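Local coordinates for protein HP0958 (Helicobacter pylori, PDB 3NA7) that probably acts as a chaperone and post-transcriptional regulator in flagellar biogenesis, pairing a kinked coiled-coil hairpin with a zinc-ribbon domain, at residues A[5-8]-A[9-13]; A[32-35]-A[36-40]; A[86-89]-A[90-93]; A[206-209]-A[210-214]. All coordinates share one frame; numbering follows the deposited sequence.

Contact 1 (A[5-8]-A[9-13]); sequences THLK and QLIEI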
loop_
_atom_site.group_PDB
_atom_site.type_symbol
_atom_site.label_atom_id
_atom_site.label_comp_id
_atom_site.label_asym_id
_atom_site.label_seq_id
_atom_site.Cartn_x
_atom_site.Cartn_y
_atom_site.Cartn_z
ATOM N N THR A 5 11.135 21.486 39.242
ATOM C CA THR A 5 11.405 20.065 39.516
ATOM C C THR A 5 10.325 19.151 38.900
ATOM O O THR A 5 10.614 18.009 38.510
ATOM C CB THR A 5 11.565 19.791 41.033
ATOM O OG1 THR A 5 12.721 20.487 41.508
ATOM C CG2 THR A 5 11.749 18.305 41.323
ATOM N N HIS A 6 9.101 19.664 38.803
ATOM C CA HIS A 6 8.026 18.938 38.140
ATOM C C HIS A 6 8.264 18.926 36.628
ATOM O O HIS A 6 8.093 17.892 35.970
ATOM C CB HIS A 6 6.656 19.516 38.500
ATOM C CG HIS A 6 6.291 19.348 39.947
ATOM N ND1 HIS A 6 5.419 20.196 40.600
ATOM C CD2 HIS A 6 6.688 18.438 40.868
ATOM C CE1 HIS A 6 5.290 19.810 41.859
ATOM N NE2 HIS A 6 6.052 18.748 42.048
ATOM N N LEU A 7 8.705 20.072 36.107
ATOM C CA LEU A 7 9.121 20.221 34.711
ATOM C C LEU A 7 10.228 19.241 34.330
ATOM O O LEU A 7 10.131 18.546 33.316
ATOM C CB LEU A 7 9.572 21.658 34.464
ATOM C CG LEU A 7 9.988 22.117 33.069
ATOM C CD1 LEU A 7 8.763 22.327 32.184
ATOM C CD2 LEU A 7 10.763 23.418 33.188
ATOM N N LYS A 8 11.265 19.177 35.160
ATOM C CA LYS A 8 12.349 18.209 34.983
ATOM C C LYS A 8 11.803 16.789 34.922
ATOM O O LYS A 8 12.184 16.014 34.052
ATOM C CB LYS A 8 13.401 18.337 36.101
ATOM C CG LYS A 8 14.585 17.376 35.972
ATOM C CD LYS A 8 15.831 17.835 36.750
ATOM C CE LYS A 8 17.084 17.059 36.263
ATOM N NZ LYS A 8 18.373 17.444 36.947
ATOM N N GLN A 9 10.901 16.463 35.843
ATOM C CA GLN A 9 10.325 15.119 35.924
ATOM C C GLN A 9 9.570 14.709 34.676
ATOM O O GLN A 9 9.691 13.581 34.244
ATOM C CB GLN A 9 9.432 14.980 37.150
ATOM C CG GLN A 9 10.173 14.445 38.360
ATOM C CD GLN A 9 9.320 14.481 39.614
ATOM O OE1 GLN A 9 8.802 15.531 39.997
ATOM N NE2 GLN A 9 9.188 13.334 40.271
ATOM N N LEU A 10 8.809 15.640 34.109
ATOM C CA LEU A 10 8.047 15.434 32.879
ATOM C C LEU A 10 8.934 15.374 31.647
ATOM O O LEU A 10 8.612 14.656 30.689
ATOM C CB LEU A 10 7.015 16.551 32.681
ATOM C CG LEU A 10 5.896 16.643 33.719
ATOM C CD1 LEU A 10 4.743 17.513 33.215
ATOM C CD2 LEU A 10 5.393 15.266 34.061
ATOM N N ILE A 11 10.029 16.139 31.652
ATOM C CA ILE A 11 11.003 16.056 30.556
ATOM C C ILE A 11 11.616 14.662 30.515
ATOM O O ILE A 11 11.636 14.050 29.455
ATOM C CB ILE A 11 12.075 17.191 30.572
ATOM C CG1 ILE A 11 11.426 18.532 30.214
ATOM C CG2 ILE A 11 13.223 16.888 29.553
ATOM C CD1 ILE A 11 12.172 19.773 30.725
ATOM N N GLU A 12 12.079 14.137 31.651
ATOM C CA GLU A 12 12.574 12.749 31.668
ATOM C C GLU A 12 11.518 11.767 31.160
ATOM O O GLU A 12 11.830 10.918 30.342
ATOM C CB GLU A 12 13.037 12.285 33.053
ATOM C CG GLU A 12 13.969 13.228 33.800
ATOM C CD GLU A 12 14.769 12.519 34.886
ATOM O OE1 GLU A 12 15.819 11.916 34.555
ATOM O OE2 GLU A 12 14.357 12.579 36.064
ATOM N N ILE A 13 10.277 11.873 31.638
ATOM C CA ILE A 13 9.255 10.918 31.217
ATOM C C ILE A 13 8.967 11.029 29.715
ATOM O O ILE A 13 8.850 10.016 29.041
ATOM C CB ILE A 13 7.940 11.035 32.035
ATOM C CG1 ILE A 13 8.192 10.686 33.504
ATOM C CG2 ILE A 13 6.843 10.101 31.455
ATOM C CD1 ILE A 13 7.254 11.396 34.460
#
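L7, which is buried, and I11, at the margin of the packed face, meet one turn apart on helix 4-22. CG of L7 lies 4.0 Å from CD1 of I11, and the two side chains run obliquely across each other. CD1 of I11 also packs over the backbone, 3.5 Å from O of L7. CG1 of I11 is anti to the carbonyl carbon (chi1 -70°), which lays the branch back over the preceding turn. L10 sits on the same turn, with its CG 3.4 Å from O of H6. L7 and L10 are both buried. They pack against M222 and I231, while I11 touches Y233. This face of the N-terminal helix therefore lies against strand 231-233 and the loop at M222, next to the zinc-ribbon part of the fold. Helix 175-188 adds I177 and Y181 to the cover of L10.

The backbone is regular alpha helix. N of E12 gives the straightest bond of the contact, 3.0 Å to O of K8 at 172°.

The polar side is looser. H6 and Q9 lie alongside each other and point the same way, with ring and amide only 28° from coplanar. OE1 of Q9 stands at the ring edge, in its plane, 3.7 Å from CD2 of H6. ND1 of the ring is hydrogen-bonded to the backbone O of G2. NE2 of Q9 has a weak bond to O of K172. K8 and E12 are exposed; NZ of K8 stays 6.4 Å from OE2 of E12, too far for a salt bridge.

Contact 2 (A[32-35]-A[36-40]); sequences KDLD and KALND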
loop_
_atom_site.group_PDB
_atom_site.type_symbol
_atom_site.label_atom_id
_atom_site.label_comp_id
_atom_site.label_asym_id
_atom_site.label_seq_id
_atom_site.Cartn_x
_atom_site.Cartn_y
_atom_site.Cartn_z
ATOM N N LYS A 32 11.474 -3.984 6.178
ATOM C CA LYS A 32 11.203 -3.419 4.838
ATOM C C LYS A 32 11.436 -4.398 3.667
ATOM O O LYS A 32 10.605 -4.516 2.792
ATOM C CB LYS A 32 11.957 -2.093 4.607
ATOM C CG LYS A 32 11.725 -1.473 3.187
ATOM C CD LYS A 32 12.624 -0.248 2.935
ATOM C CE LYS A 32 12.597 0.202 1.449
ATOM N NZ LYS A 32 13.460 1.428 1.240
ATOM N N ASP A 33 12.570 -5.087 3.648
ATOM C CA ASP A 33 12.891 -6.018 2.546
ATOM C C ASP A 33 11.961 -7.227 2.582
ATOM O O ASP A 33 11.465 -7.674 1.542
ATOM C CB ASP A 33 14.341 -6.498 2.674
ATOM C CG ASP A 33 15.366 -5.447 2.274
ATOM O OD1 ASP A 33 15.030 -4.464 1.577
ATOM O OD2 ASP A 33 16.540 -5.629 2.660
ATOM N N LEU A 34 11.704 -7.730 3.783
ATOM C CA LEU A 34 10.773 -8.839 3.960
ATOM C C LEU A 34 9.334 -8.489 3.566
ATOM O O LEU A 34 8.729 -9.254 2.817
ATOM C CB LEU A 34 10.831 -9.418 5.380
ATOM C CG LEU A 34 9.718 -10.429 5.724
ATOM C CD1 LEU A 34 9.789 -11.661 4.813
ATOM C CD2 LEU A 34 9.725 -10.854 7.207
ATOM N N ASP A 35 8.789 -7.362 4.047
ATOM C CA ASP A 35 7.424 -6.947 3.675
ATOM C C ASP A 35 7.325 -6.661 2.169
ATOM O O ASP A 35 6.308 -6.954 1.534
ATOM C CB ASP A 35 6.967 -5.711 4.454
ATOM C CG ASP A 35 6.781 -5.968 5.946
ATOM O OD1 ASP A 35 6.528 -7.124 6.368
ATOM O OD2 ASP A 35 6.877 -4.983 6.709
ATOM N N LYS A 36 8.393 -6.116 1.594
ATOM C CA LYS A 36 8.446 -5.910 0.135
ATOM C C LYS A 36 8.280 -7.234 -0.652
ATOM O O LYS A 36 7.457 -7.329 -1.568
ATOM C CB LYS A 36 9.744 -5.195 -0.257
ATOM C CG LYS A 36 9.902 -4.954 -1.749
ATOM C CD LYS A 36 9.319 -3.620 -2.192
ATOM C CE LYS A 36 9.122 -3.582 -3.726
ATOM N NZ LYS A 36 10.281 -4.172 -4.486
ATOM N N ALA A 37 9.031 -8.257 -0.254
ATOM C CA ALA A 37 8.943 -9.579 -0.868
ATOM C C ALA A 37 7.549 -10.176 -0.732
ATOM O O ALA A 37 6.945 -10.569 -1.727
ATOM C CB ALA A 37 10.004 -10.529 -0.303
ATOM N N LEU A 38 7.024 -10.208 0.487
ATOM C CA LEU A 38 5.668 -10.699 0.712
ATOM C C LEU A 38 4.619 -9.917 -0.085
ATOM O O LEU A 38 3.742 -10.524 -0.676
ATOM C CB LEU A 38 5.297 -10.679 2.206
ATOM C CG LEU A 38 6.145 -11.516 3.158
ATOM C CD1 LEU A 38 5.728 -11.221 4.613
ATOM C CD2 LEU A 38 6.055 -13.042 2.827
ATOM N N ASN A 39 4.700 -8.583 -0.104
ATOM C CA ASN A 39 3.703 -7.792 -0.851
ATOM C C ASN A 39 3.805 -7.943 -2.369
ATOM O O ASN A 39 2.791 -7.953 -3.029
ATOM C CB ASN A 39 3.714 -6.300 -0.460
ATOM C CG ASN A 39 3.331 -6.056 1.017
ATOM O OD1 ASN A 39 3.869 -5.144 1.664
ATOM N ND2 ASN A 39 2.419 -6.867 1.549
ATOM N N ASP A 40 5.018 -8.031 -2.914
ATOM C CA ASP A 40 5.247 -8.248 -4.347
ATOM C C ASP A 40 4.713 -9.621 -4.747
ATOM O O ASP A 40 4.121 -9.770 -5.814
ATOM C CB ASP A 40 6.746 -8.203 -4.694
ATOM C CG ASP A 40 7.326 -6.791 -4.696
ATOM O OD1 ASP A 40 6.554 -5.820 -4.557
ATOM O OD2 ASP A 40 8.570 -6.656 -4.858
#
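L34 and L38 touch one turn apart, with CD1 of L34 4.0 Å from CG of L38. CG of L38 also sits over the previous turn, 3.5 Å from O of L34. CG of L34 is anti to the backbone N (chi1 170°), and CG of L38 is anti to the carbonyl carbon (chi1 -60°). The different first torsions let CD1 of L34 and CG of L38 meet, the side chains crossing at a slant. Beneath them, N of L38 donates to O of L34 almost straight, at 178° and in the carbonyl plane.

These residues form the inner face of helix 24-85, one arm of the antiparallel coiled-coil hairpin. L34 and L38 both touch A141 of helix 91-171. CB of A37 lies against O of L34, and A37 touches L140 of that same helix.

The outward face is polar. N of N39 bonds to O of D35 at 2.8 Å. OD1 of N39 as modelled faces the same oxygen; both are acceptors, so the amide orientation is doubtful. K36 bends at chi2 and chi4 and brings NZ to OD2 of D40, 3.0 Å away, in a salt bridge on the syn side of the carboxylate. D35 pairs through OD1 with R31, one turn earlier.

Contact 3 (A[86-89]-A[90-93]); sequences IKSE and RELR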
loop_
_atom_site.group_PDB
_atom_site.type_symbol
_atom_site.label_atom_id
_atom_site.label_comp_id
_atom_site.label_asym_id
_atom_site.label_seq_id
_atom_site.Cartn_x
_atom_site.Cartn_y
_atom_site.Cartn_z
ATOM N N ILE A 86 -27.676 -26.073 -60.099
ATOM C CA ILE A 86 -27.737 -24.859 -60.920
ATOM C C ILE A 86 -29.128 -24.323 -61.323
ATOM O O ILE A 86 -29.786 -23.686 -60.492
ATOM C CB ILE A 86 -26.653 -24.806 -62.059
ATOM C CG1 ILE A 86 -26.439 -23.348 -62.513
ATOM C CG2 ILE A 86 -26.976 -25.747 -63.234
ATOM C CD1 ILE A 86 -26.616 -22.301 -61.411
ATOM N N LYS A 87 -29.536 -24.561 -62.576
ATOM C CA LYS A 87 -30.747 -23.979 -63.176
ATOM C C LYS A 87 -30.484 -23.688 -64.653
ATOM O O LYS A 87 -31.104 -24.283 -65.536
ATOM C CB LYS A 87 -31.137 -22.666 -62.482
ATOM C CG LYS A 87 -32.638 -22.435 -62.297
ATOM C CD LYS A 87 -32.901 -21.055 -61.674
ATOM C CE LYS A 87 -32.207 -20.887 -60.318
ATOM N NZ LYS A 87 -32.309 -19.484 -59.828
ATOM N N SER A 88 -29.546 -22.773 -64.899
ATOM C CA SER A 88 -29.264 -22.246 -66.232
ATOM C C SER A 88 -27.747 -22.069 -66.421
ATOM O O SER A 88 -27.010 -23.057 -66.597
ATOM C CB SER A 88 -30.006 -20.909 -66.435
ATOM O OG SER A 88 -29.688 -19.958 -65.413
ATOM N N GLU A 89 -27.307 -20.805 -66.391
ATOM C CA GLU A 89 -25.892 -20.405 -66.394
ATOM C C GLU A 89 -25.849 -18.883 -66.433
ATOM O O GLU A 89 -24.856 -18.258 -66.830
ATOM C CB GLU A 89 -25.087 -21.027 -67.541
ATOM C CG GLU A 89 -23.656 -21.422 -67.156
ATOM C CD GLU A 89 -22.662 -20.263 -67.201
ATOM O OE1 GLU A 89 -21.760 -20.308 -68.067
ATOM O OE2 GLU A 89 -22.770 -19.314 -66.379
ATOM N N ARG A 90 -26.957 -18.288 -66.015
ATOM C CA ARG A 90 -26.906 -16.926 -65.518
ATOM C C ARG A 90 -26.063 -16.995 -64.232
ATOM O O ARG A 90 -25.072 -16.264 -64.068
ATOM C CB ARG A 90 -28.319 -16.401 -65.206
ATOM C CG ARG A 90 -29.422 -16.781 -66.219
ATOM C CD ARG A 90 -29.461 -15.831 -67.417
ATOM N NE ARG A 90 -30.245 -16.362 -68.532
ATOM C CZ ARG A 90 -31.579 -16.384 -68.588
ATOM N NH1 ARG A 90 -32.311 -15.905 -67.582
ATOM N NH2 ARG A 90 -32.185 -16.898 -69.659
ATOM N N GLU A 91 -26.428 -17.950 -63.375
ATOM C CA GLU A 91 -26.092 -17.918 -61.948
ATOM C C GLU A 91 -24.768 -18.544 -61.520
ATOM O O GLU A 91 -24.251 -18.211 -60.458
ATOM C CB GLU A 91 -27.278 -18.415 -61.100
ATOM C CG GLU A 91 -28.669 -17.962 -61.627
ATOM C CD GLU A 91 -28.783 -16.448 -62.001
ATOM O OE1 GLU A 91 -27.834 -15.640 -61.775
ATOM O OE2 GLU A 91 -29.857 -16.072 -62.544
ATOM N N LEU A 92 -24.205 -19.424 -62.338
ATOM C CA LEU A 92 -22.846 -19.912 -62.075
ATOM C C LEU A 92 -21.783 -18.818 -61.793
ATOM O O LEU A 92 -20.979 -18.966 -60.856
ATOM C CB LEU A 92 -22.357 -20.841 -63.179
ATOM C CG LEU A 92 -22.386 -22.291 -62.722
ATOM C CD1 LEU A 92 -21.537 -23.184 -63.628
ATOM C CD2 LEU A 92 -21.924 -22.368 -61.264
ATOM N N ARG A 93 -21.768 -17.747 -62.589
ATOM C CA ARG A 93 -20.871 -16.618 -62.325
ATOM C C ARG A 93 -21.336 -15.863 -61.071
ATOM O O ARG A 93 -20.513 -15.436 -60.261
ATOM C CB ARG A 93 -20.780 -15.672 -63.529
ATOM C CG ARG A 93 -20.124 -16.277 -64.772
ATOM C CD ARG A 93 -19.566 -15.192 -65.719
ATOM N NE ARG A 93 -20.384 -14.963 -66.913
ATOM C CZ ARG A 93 -21.465 -14.181 -66.974
ATOM N NH1 ARG A 93 -21.904 -13.533 -65.901
ATOM N NH2 ARG A 93 -22.121 -14.052 -68.118
#
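S88 and R90 meet through one hydrogen bond, from N of R90 to OG of S88, 3.3 Å long and 162° at the hydrogen. The chi1 of S88 (55°) places OG between its own backbone N and carbonyl carbon, which turns the hydroxyl onto the chain ahead. The same OG lies 3.3 Å from CG of R90, whose chain then bends at chi2.

I86 reaches across the turn. CG1 is anti to the backbone N, and chi2 is off a staggered position at 32°. CD1 comes 4.0 Å from CB of E91 and 3.9 Å from N of L92. CG1 is 4.2 Å from CG of L92. I86 crosses both E91 and L92 at about a right angle; its apolar pairing is with L92.

E89 bends at chi2 and brings its carboxylate forward over L92, crossing it at about a right angle, with OE2 3.6 Å from CB of L92. OE2 is covered here without a polar partner in the model. OE2 is still 5.0 Å from NE of R93. K87 similarly holds NZ 5.0 Å from OE2 of E91, and neither pair is a salt bridge.

The backbone leaves helix 24-85 at I86 with positive phi, and the chain is helical again by L92. It is the reversal between the two long arms of an antiparallel coiled-coil hairpin, at the end remote from the zinc-ribbon domain.

Contact 4 (A[206-209]-A[210-214]); sequences IRLN and DKIYT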
loop_
_atom_site.group_PDB
_atom_site.type_symbol
_atom_site.label_atom_id
_atom_site.label_comp_id
_atom_site.label_asym_id
_atom_site.label_seq_id
_atom_site.Cartn_x
_atom_site.Cartn_y
_atom_site.Cartn_z
ATOM N N ILE A 206 3.365 30.159 16.979
ATOM C CA ILE A 206 2.750 31.480 17.028
ATOM C C ILE A 206 3.462 32.302 18.093
ATOM O O ILE A 206 3.717 31.812 19.188
ATOM C CB ILE A 206 1.237 31.362 17.305
ATOM C CG1 ILE A 206 0.578 30.497 16.215
ATOM C CG2 ILE A 206 0.583 32.741 17.407
ATOM C CD1 ILE A 206 -0.742 29.891 16.620
ATOM N N ARG A 207 3.803 33.543 17.764
ATOM C CA ARG A 207 4.678 34.352 18.619
ATOM C C ARG A 207 4.056 34.571 19.996
ATOM O O ARG A 207 2.878 34.892 20.104
ATOM C CB ARG A 207 4.970 35.700 17.951
ATOM C CG ARG A 207 6.336 36.290 18.290
ATOM C CD ARG A 207 7.416 35.843 17.273
ATOM N NE ARG A 207 7.884 36.901 16.363
ATOM C CZ ARG A 207 8.199 38.149 16.716
ATOM N NH1 ARG A 207 8.105 38.551 17.982
ATOM N NH2 ARG A 207 8.622 39.011 15.795
ATOM N N LEU A 208 4.844 34.382 21.046
ATOM C CA LEU A 208 4.356 34.574 22.417
ATOM C C LEU A 208 4.500 36.038 22.778
ATOM O O LEU A 208 5.501 36.648 22.416
ATOM C CB LEU A 208 5.164 33.709 23.386
ATOM C CG LEU A 208 5.080 32.194 23.118
ATOM C CD1 LEU A 208 6.332 31.432 23.580
ATOM C CD2 LEU A 208 3.825 31.628 23.758
ATOM N N ASN A 209 3.512 36.607 23.472
ATOM C CA ASN A 209 3.590 38.016 23.864
ATOM C C ASN A 209 4.628 38.243 24.965
ATOM O O ASN A 209 5.160 37.293 25.550
ATOM C CB ASN A 209 2.213 38.621 24.200
ATOM C CG ASN A 209 1.628 38.115 25.531
ATOM O OD1 ASN A 209 2.304 37.460 26.333
ATOM N ND2 ASN A 209 0.360 38.435 25.766
ATOM N N ASP A 210 4.933 39.501 25.228
ATOM C CA ASP A 210 6.031 39.820 26.122
ATOM C C ASP A 210 5.806 39.223 27.501
ATOM O O ASP A 210 6.714 38.623 28.075
ATOM C CB ASP A 210 6.254 41.336 26.183
ATOM C CG ASP A 210 6.918 41.878 24.922
ATOM O OD1 ASP A 210 7.571 41.089 24.187
ATOM O OD2 ASP A 210 6.795 43.093 24.677
ATOM N N LYS A 211 4.584 39.368 28.004
ATOM C CA LYS A 211 4.214 38.883 29.336
ATOM C C LYS A 211 4.522 37.395 29.528
ATOM O O LYS A 211 5.073 36.995 30.552
ATOM C CB LYS A 211 2.731 39.149 29.588
ATOM C CG LYS A 211 2.350 39.310 31.047
ATOM C CD LYS A 211 0.838 39.258 31.206
ATOM C CE LYS A 211 0.384 39.977 32.469
ATOM N NZ LYS A 211 0.862 39.300 33.711
ATOM N N ILE A 212 4.185 36.582 28.531
ATOM C CA ILE A 212 4.325 35.130 28.640
ATOM C C ILE A 212 5.776 34.683 28.450
ATOM O O ILE A 212 6.280 33.830 29.201
ATOM C CB ILE A 212 3.329 34.389 27.700
ATOM C CG1 ILE A 212 1.940 34.350 28.357
ATOM C CG2 ILE A 212 3.802 32.964 27.381
ATOM C CD1 ILE A 212 0.785 34.726 27.425
ATOM N N TYR A 213 6.456 35.269 27.468
ATOM C CA TYR A 213 7.854 34.917 27.227
ATOM C C TYR A 213 8.698 35.202 28.470
ATOM O O TYR A 213 9.605 34.442 28.805
ATOM C CB TYR A 213 8.406 35.641 25.987
ATOM C CG TYR A 213 9.884 35.403 25.734
ATOM C CD1 TYR A 213 10.853 36.232 26.313
ATOM C CD2 TYR A 213 10.318 34.355 24.923
ATOM C CE1 TYR A 213 12.212 36.021 26.091
ATOM C CE2 TYR A 213 11.673 34.141 24.690
ATOM C CZ TYR A 213 12.615 34.975 25.279
ATOM O OH TYR A 213 13.957 34.775 25.058
ATOM N N THR A 214 8.380 36.295 29.153
ATOM C CA THR A 214 9.094 36.689 30.364
ATOM C C THR A 214 8.778 35.693 31.473
ATOM O O THR A 214 9.681 35.230 32.167
ATOM C CB THR A 214 8.742 38.128 30.793
ATOM O OG1 THR A 214 8.812 38.996 29.656
ATOM C CG2 THR A 214 9.706 38.628 31.846
#
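N209 turns its side chain onto the first turn of helix 210-218. CB lies beside the peptide leading into D210. From there chi1 (72°) sets CG between the backbone N and the carbonyl carbon, which swings the amide over the helix start. CG is 4.0 Å from CD1 of I212. OD1 does the main work: it accepts from N of I212 at 3.0 Å, with the N-H approaching nearly along the C=O axis. It also lies 3.3 Å from CD1 of I212. ND2 skirts the same methyl.

The backbone O of N209 accepts from N of Y213, 3.1 Å and 175°, and weakly from N of I212. In the next residue, O of D210 accepts both N and OG1 of T214, from opposite faces of its plane.

L208 is buried and packs its CD2 3.9 Å from CG2 of I212, the two side chains crossing at about a right angle. It also touches I196 and P226, next to the C225 and C228 zinc ligands. Its backbone pairs with Q199.

N209 is an N-cap: its side chain satisfies a first-turn N-H of a short helix in the C4-type zinc-ribbon domain.

Overall arrangement
Contacts 1 and 2 lie within helices and are partly buried; contacts 3 and 4 sit at the surface, where a loop runs into a helix. Contact 2 lies within one arm of the hairpin and contact 3 joins the two arms, with centres about 74 Å apart. Contacts 1 and 4 both lie at the zinc-bearing end, centres about 22 Å apart, without touching. Contacts 1 and 2 combine regular i to i+4 backbone bonds with one apolar pair each; contacts 3 and 4 have an apolar pair too. Contact 4 relies on a side-chain cap and contact 3 on a serine hydroxyl. Contact 1 and contact 3 lie on opposite sides of the chain's centre.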